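Local coordinates for XC6422 protein (Xanthomonas campestris, PDB 2FUK) that probably works as a small serine hydrolase of the alpha/beta-hydrolase fold, built without a lid over its likely active site, at residues Q162-A165 with D170-A173; N76-G81 with S86-D91. All blocks are in the same frame, centred on the assembly; numbering follows the deposited sequence.

Overall arrangement
Contact 2 comes first along the chain. Where strand 71-75 ends, the chain makes a tight turn at 76-81, runs through a short excursion and folds back as 86-91 just before helix 92-107, so the contact closes the loop joining that strand to its helix. The chain then continues through the middle of the sheet to strand 158-163, beyond which contact 1 closes a shorter loop by setting 162-165 against the first turn of helix 171-178. The two loops follow in series, neither nested nor crossed, with centres 25 Å apart and nearest atoms about 17 Å apart. Both leave C-terminal ends of parallel strands, four places apart in the sheet order.

Contact 1: residues Q162-A165 with D170-A173; sequences QGDA and DPQA
Asp164 and Pro171 bring the two backbones closest, their CA atoms 5.8 Å apart, where the chain leaves strand 158-163 and returns as the opening turn of helix 171-178. Asp170 is the N-cap of that helix: its OD1 accepts from Gln172 N at 3.1 Å, the donor lying above the carboxylate plane and the bond clearly bent (136°). Directly after the cap, at the first position of the helix, the Pro171 ring faces the strand end and carries most of the contact. Its CG lies 3.5 Å from Gly163 O, while the side chains of Gln162 and Pro171 meet at about a right angle, the Gln162 chain bent at chi2 (67°) after a CG anti to the backbone N. This is the first half of a beta-alpha-beta unit, strand 158-163, helix 171-178 and strand 186-190. The intervening loop holds Asp166, which touches Pro171 and may be the acid of a Ser-His-Asp triad with Ser119 and His195, as in other alpha/beta hydrolases, where the acid commonly follows this strand. Asp164 begins away from the helix, but its carboxylate swings back, with chi1 at an unusual -105°, until OD2 rests 3.7 Å from Pro171 CB. The same OD2 is hydrogen-bonded to Tyr175 OH on the helix, and OD1 forms a salt bridge with Arg189 of strand 186-190. Held at OD1 by the salt bridge and at OD2 by Tyr175 OH, the carboxylate probably has little freedom to rotate.

Contact 2: residues N76-G81 with S86-D91; sequences NFRSVG and SFDHGD
Arg78 and Ser79, the two central residues of a type II beta turn from Phe77 to Val80, are the part of 76-81 that meets 86-91. Phe77 opens the turn, its O accepting from Val80 N at 3.1 Å; its ring is edge-to-face with His44 and with Phe120, the latter next to the probable nucleophile Ser119. The Arg78 side chain leaves with CG between the backbone N and the carbonyl carbon (chi1 60°) and passes beside the peptide after Ser86, CD coming within 3.2 Å of Ser86 O. A bend at chi3 then carries the guanidinium toward Asp88, whose CB is 4.2 Å from Arg78 NH1. Ser79 follows with a positive phi of 80°, its CA 4.6 Å from Ser86 CA. Ser79 CB packs equally against Ser86 CA and Phe87 N, 3.6 Å from each. OG lies beside Phe87 N while donating within its own segment to Arg78 O, in the carbonyl plane, at 2.5 Å, short enough to leave the modelled geometry in some doubt. The loop is a strand-to-helix connection at the C-terminal edge of the alpha/beta-hydrolase sheet, and helix 92-107 takes up its polar ends: Arg78 NE forms a salt bridge with Asp96, and Asp88 OD2 accepts from Gly92 N. Between the segments, the guanidinium and carboxylate planes are nearly parallel, but Asp88 OD2 stands well out of the guanidinium plane, 4.3 Å from Arg78 NH1. Their attraction is therefore probably one of charge alone, a modest addition to close packing of methylene groups against backbone.

Contact 1: residues Q162-A165 with D170-A173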
ATOM      1  N   GLN A 162      19.279  -3.121   1.020  1.00  6.85           N
ATOM      2  CA  GLN A 162      20.226  -2.064   1.332  1.00  8.06           C
ATOM      3  C   GLN A 162      20.166  -0.860   0.405  1.00  9.10           C
ATOM      4  O   GLN A 162      20.180  -1.008  -0.813  1.00 10.17           O
ATOM      5  CB  GLN A 162      21.645  -2.644   1.299  1.00  8.17           C
ATOM      6  CG  GLN A 162      22.750  -1.612   1.504  1.00  8.50           C
ATOM      7  CD  GLN A 162      22.728  -1.031   2.900  1.00  8.65           C
ATOM      8  OE1 GLN A 162      22.842   0.184   3.091  1.00 10.67           O
ATOM      9  NE2 GLN A 162      22.591  -1.896   3.887  1.00  5.50           N
ATOM     10  N   GLY A 163      20.108   0.335   0.987  1.00  9.71           N
ATOM     11  CA  GLY A 163      20.105   1.535   0.168  1.00  9.55           C
ATOM     12  C   GLY A 163      21.535   1.763  -0.282  1.00 10.81           C
ATOM     13  O   GLY A 163      22.450   1.745   0.536  1.00 10.36           O
ATOM     14  N   ASP A 164      21.745   1.969  -1.577  1.00 10.86           N
ATOM     15  CA  ASP A 164      23.096   2.167  -2.080  1.00 12.48           C
ATOM     16  C   ASP A 164      23.692   3.555  -1.904  1.00 12.66           C
ATOM     17  O   ASP A 164      24.816   3.808  -2.338  1.00 14.80           O
ATOM     18  CB  ASP A 164      23.171   1.745  -3.545  1.00 12.72           C
ATOM     19  CG  ASP A 164      23.882   0.422  -3.720  1.00 15.69           C
ATOM     20  OD1 ASP A 164      23.488  -0.346  -4.614  1.00 16.66           O
ATOM     21  OD2 ASP A 164      24.849   0.155  -2.968  1.00 17.14           O
ATOM     22  N   ALA A 165      22.948   4.449  -1.262  1.00 11.78           N
ATOM     23  CA  ALA A 165      23.423   5.802  -0.983  1.00 11.01           C
ATOM     24  C   ALA A 165      23.287   6.048   0.521  1.00 10.34           C
ATOM     25  O   ALA A 165      23.101   7.180   0.969  1.00 10.26           O
ATOM     26  CB  ALA A 165      22.613   6.826  -1.771  1.00 12.48           C
ATOM     27  N   ASP A 170      27.773   1.771   5.647  1.00 12.58           N
ATOM     28  CA  ASP A 170      28.552   1.703   4.410  1.00 12.04           C
ATOM     29  C   ASP A 170      28.076   0.523   3.575  1.00 10.28           C
ATOM     30  O   ASP A 170      28.332  -0.625   3.931  1.00  9.87           O
ATOM     31  CB  ASP A 170      30.030   1.503   4.738  1.00 14.41           C
ATOM     32  CG  ASP A 170      30.919   1.600   3.514  1.00 15.76           C
ATOM     33  OD1 ASP A 170      30.395   1.676   2.386  1.00 15.19           O
ATOM     34  OD2 ASP A 170      32.156   1.609   3.683  1.00 17.47           O
ATOM     35  N   PRO A 171      27.392   0.788   2.448  1.00 10.49           N
ATOM     36  CA  PRO A 171      26.905  -0.308   1.604  1.00 11.34           C
ATOM     37  C   PRO A 171      28.000  -1.319   1.263  1.00 12.08           C
ATOM     38  O   PRO A 171      27.768  -2.533   1.291  1.00 11.33           O
ATOM     39  CB  PRO A 171      26.396   0.413   0.357  1.00 11.87           C
ATOM     40  CG  PRO A 171      25.945   1.744   0.894  1.00 12.30           C
ATOM     41  CD  PRO A 171      27.062   2.095   1.852  1.00 10.08           C
ATOM     42  N   GLN A 172      29.196  -0.825   0.949  1.00 13.14           N
ATOM     43  CA  GLN A 172      30.282  -1.720   0.580  1.00 13.32           C
ATOM     44  C   GLN A 172      30.670  -2.634   1.735  1.00 12.06           C
ATOM     45  O   GLN A 172      31.112  -3.762   1.517  1.00 13.10           O
ATOM     46  CB  GLN A 172      31.500  -0.933   0.089  1.00 14.77           C
ATOM     47  CG  GLN A 172      32.516  -1.801  -0.638  1.00 18.04           C
ATOM     48  CD  GLN A 172      31.885  -2.603  -1.766  1.00 19.72           C
ATOM     49  OE1 GLN A 172      31.214  -2.043  -2.637  1.00 21.10           O
ATOM     50  NE2 GLN A 172      32.098  -3.918  -1.759  1.00 21.13           N
ATOM     51  N   ALA A 173      30.497  -2.156   2.964  1.00 11.22           N
ATOM     52  CA  ALA A 173      30.814  -2.975   4.136  1.00 10.15           C
ATOM     53  C   ALA A 173      29.831  -4.145   4.204  1.00  9.43           C
ATOM     54  O   ALA A 173      30.190  -5.262   4.589  1.00  9.18           O
ATOM     55  CB  ALA A 173      30.714  -2.141   5.404  1.00 10.97           C
TER

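Contact 2: residues N76-G81 with S86-D91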
ATOM      1  N   ASN A  76       8.820  -1.581  21.410  1.00  6.07           N
ATOM      2  CA  ASN A  76       9.918  -0.710  21.775  1.00  7.12           C
ATOM      3  C   ASN A  76      10.935  -1.467  22.617  1.00  6.97           C
ATOM      4  O   ASN A  76      10.574  -2.144  23.578  1.00  6.34           O
ATOM      5  CB  ASN A  76       9.405   0.495  22.570  1.00  8.56           C
ATOM      6  CG  ASN A  76       8.768   1.541  21.689  1.00  8.24           C
ATOM      7  OD1 ASN A  76       9.115   1.664  20.521  1.00  8.49           O
ATOM      8  ND2 ASN A  76       7.845   2.319  22.251  1.00  7.90           N
ATOM      9  N   PHE A  77      12.204  -1.377  22.229  1.00  7.69           N
ATOM     10  CA  PHE A  77      13.273  -2.012  22.988  1.00  8.20           C
ATOM     11  C   PHE A  77      13.361  -1.270  24.317  1.00  8.27           C
ATOM     12  O   PHE A  77      12.838  -0.161  24.453  1.00  7.83           O
ATOM     13  CB  PHE A  77      14.615  -1.877  22.259  1.00  8.82           C
ATOM     14  CG  PHE A  77      14.805  -2.849  21.126  1.00  6.88           C
ATOM     15  CD1 PHE A  77      14.723  -4.219  21.340  1.00  6.05           C
ATOM     16  CD2 PHE A  77      15.105  -2.391  19.843  1.00  8.14           C
ATOM     17  CE1 PHE A  77      14.940  -5.128  20.291  1.00  6.77           C
ATOM     18  CE2 PHE A  77      15.324  -3.285  18.793  1.00  7.95           C
ATOM     19  CZ  PHE A  77      15.242  -4.657  19.016  1.00  7.57           C
ATOM     20  N   ARG A  78      14.020  -1.877  25.295  1.00  7.95           N
ATOM     21  CA  ARG A  78      14.172  -1.243  26.597  1.00  8.34           C
ATOM     22  C   ARG A  78      14.665   0.209  26.450  1.00  8.85           C
ATOM     23  O   ARG A  78      15.471   0.514  25.573  1.00  8.39           O
ATOM     24  CB  ARG A  78      15.162  -2.044  27.447  1.00  7.82           C
ATOM     25  CG  ARG A  78      16.545  -2.154  26.834  1.00  7.75           C
ATOM     26  CD  ARG A  78      17.418  -3.122  27.615  1.00  7.71           C
ATOM     27  NE  ARG A  78      16.820  -4.450  27.701  1.00  9.74           N
ATOM     28  CZ  ARG A  78      17.299  -5.428  28.461  1.00  8.56           C
ATOM     29  NH1 ARG A  78      18.383  -5.214  29.197  1.00 10.21           N
ATOM     30  NH2 ARG A  78      16.698  -6.611  28.484  1.00  8.63           N
ATOM     31  N   SER A  79      14.165   1.083  27.323  1.00  9.21           N
ATOM     32  CA  SER A  79      14.514   2.505  27.362  1.00 10.78           C
ATOM     33  C   SER A  79      13.809   3.396  26.343  1.00 11.62           C
ATOM     34  O   SER A  79      13.878   4.617  26.446  1.00 13.23           O
ATOM     35  CB  SER A  79      16.034   2.703  27.228  1.00 10.87           C
ATOM     36  OG  SER A  79      16.433   2.816  25.874  1.00 12.63           O
ATOM     37  N   VAL A  80      13.125   2.797  25.371  1.00 10.21           N
ATOM     38  CA  VAL A  80      12.419   3.573  24.355  1.00 11.98           C
ATOM     39  C   VAL A  80      10.932   3.695  24.696  1.00 11.64           C
ATOM     40  O   VAL A  80      10.308   2.735  25.152  1.00 11.20           O
ATOM     41  CB  VAL A  80      12.593   2.930  22.962  1.00 12.89           C
ATOM     42  CG1 VAL A  80      11.743   3.660  21.930  1.00 14.33           C
ATOM     43  CG2 VAL A  80      14.057   2.982  22.560  1.00 13.84           C
ATOM     44  N   GLY A  81      10.372   4.886  24.484  1.00 11.26           N
ATOM     45  CA  GLY A  81       8.971   5.113  24.794  1.00 12.46           C
ATOM     46  C   GLY A  81       8.772   4.835  26.267  1.00 13.47           C
ATOM     47  O   GLY A  81       9.481   5.406  27.102  1.00 14.05           O
ATOM     48  N   SER A  86      17.390   0.501  30.343  1.00 11.92           N
ATOM     49  CA  SER A  86      18.355   1.336  29.640  1.00 12.53           C
ATOM     50  C   SER A  86      19.009   0.590  28.473  1.00 11.51           C
ATOM     51  O   SER A  86      19.157  -0.635  28.497  1.00 11.30           O
ATOM     52  CB  SER A  86      19.426   1.842  30.613  1.00 15.44           C
ATOM     53  OG  SER A  86      19.962   0.777  31.371  1.00 18.38           O
ATOM     54  N   PHE A  87      19.393   1.351  27.455  1.00 10.51           N
ATOM     55  CA  PHE A  87      20.038   0.816  26.263  1.00  9.46           C
ATOM     56  C   PHE A  87      21.158  -0.143  26.656  1.00  9.96           C
ATOM     57  O   PHE A  87      21.972   0.177  27.516  1.00 11.17           O
ATOM     58  CB  PHE A  87      20.589   1.982  25.440  1.00  9.48           C
ATOM     59  CG  PHE A  87      21.296   1.565  24.186  1.00  9.34           C
ATOM     60  CD1 PHE A  87      20.607   0.928  23.157  1.00  9.27           C
ATOM     61  CD2 PHE A  87      22.660   1.813  24.029  1.00  8.73           C
ATOM     62  CE1 PHE A  87      21.264   0.544  21.995  1.00  9.65           C
ATOM     63  CE2 PHE A  87      23.323   1.430  22.867  1.00  9.79           C
ATOM     64  CZ  PHE A  87      22.627   0.797  21.852  1.00 10.10           C
ATOM     65  N   ASP A  88      21.204  -1.315  26.024  1.00  9.09           N
ATOM     66  CA  ASP A  88      22.221  -2.308  26.350  1.00  8.49           C
ATOM     67  C   ASP A  88      23.034  -2.776  25.137  1.00  8.35           C
ATOM     68  O   ASP A  88      23.488  -3.913  25.084  1.00  6.84           O
ATOM     69  CB  ASP A  88      21.562  -3.500  27.059  1.00  8.46           C
ATOM     70  CG  ASP A  88      22.561  -4.383  27.792  1.00  9.09           C
ATOM     71  OD1 ASP A  88      23.481  -3.837  28.444  1.00 10.68           O
ATOM     72  OD2 ASP A  88      22.419  -5.623  27.735  1.00  8.61           O
ATOM     73  N   HIS A  89      23.205  -1.884  24.165  1.00  9.13           N
ATOM     74  CA  HIS A  89      24.013  -2.165  22.978  1.00  9.22           C
ATOM     75  C   HIS A  89      23.730  -3.441  22.191  1.00 10.09           C
ATOM     76  O   HIS A  89      24.634  -4.000  21.551  1.00 11.56           O
ATOM     77  CB  HIS A  89      25.503  -2.137  23.353  1.00 10.11           C
ATOM     78  CG  HIS A  89      26.024  -0.768  23.667  1.00 10.95           C
ATOM     79  ND1 HIS A  89      25.741  -0.111  24.846  1.00 12.01           N
ATOM     80  CD2 HIS A  89      26.789   0.079  22.938  1.00 11.93           C
ATOM     81  CE1 HIS A  89      26.307   1.083  24.826  1.00 11.18           C
ATOM     82  NE2 HIS A  89      26.948   1.224  23.680  1.00 13.19           N
ATOM     83  N   GLY A  90      22.489  -3.905  22.226  1.00  9.74           N
ATOM     84  CA  GLY A  90      22.144  -5.095  21.473  1.00  9.71           C
ATOM     85  C   GLY A  90      22.160  -6.400  22.233  1.00 10.70           C
ATOM     86  O   GLY A  90      21.747  -7.429  21.701  1.00 10.24           O
ATOM     87  N   ASP A  91      22.638  -6.388  23.471  1.00 10.09           N
ATOM     88  CA  ASP A  91      22.655  -7.621  24.241  1.00 10.02           C
ATOM     89  C   ASP A  91      21.303  -7.871  24.898  1.00  9.60           C
ATOM     90  O   ASP A  91      20.593  -8.802  24.528  1.00  9.30           O
ATOM     91  CB  ASP A  91      23.778  -7.593  25.280  1.00 12.13           C
ATOM     92  CG  ASP A  91      25.142  -7.852  24.664  1.00 14.37           C
ATOM     93  OD1 ASP A  91      25.197  -8.219  23.464  1.00 16.71           O
ATOM     94  OD2 ASP A  91      26.162  -7.705  25.377  1.00 15.79           O
TER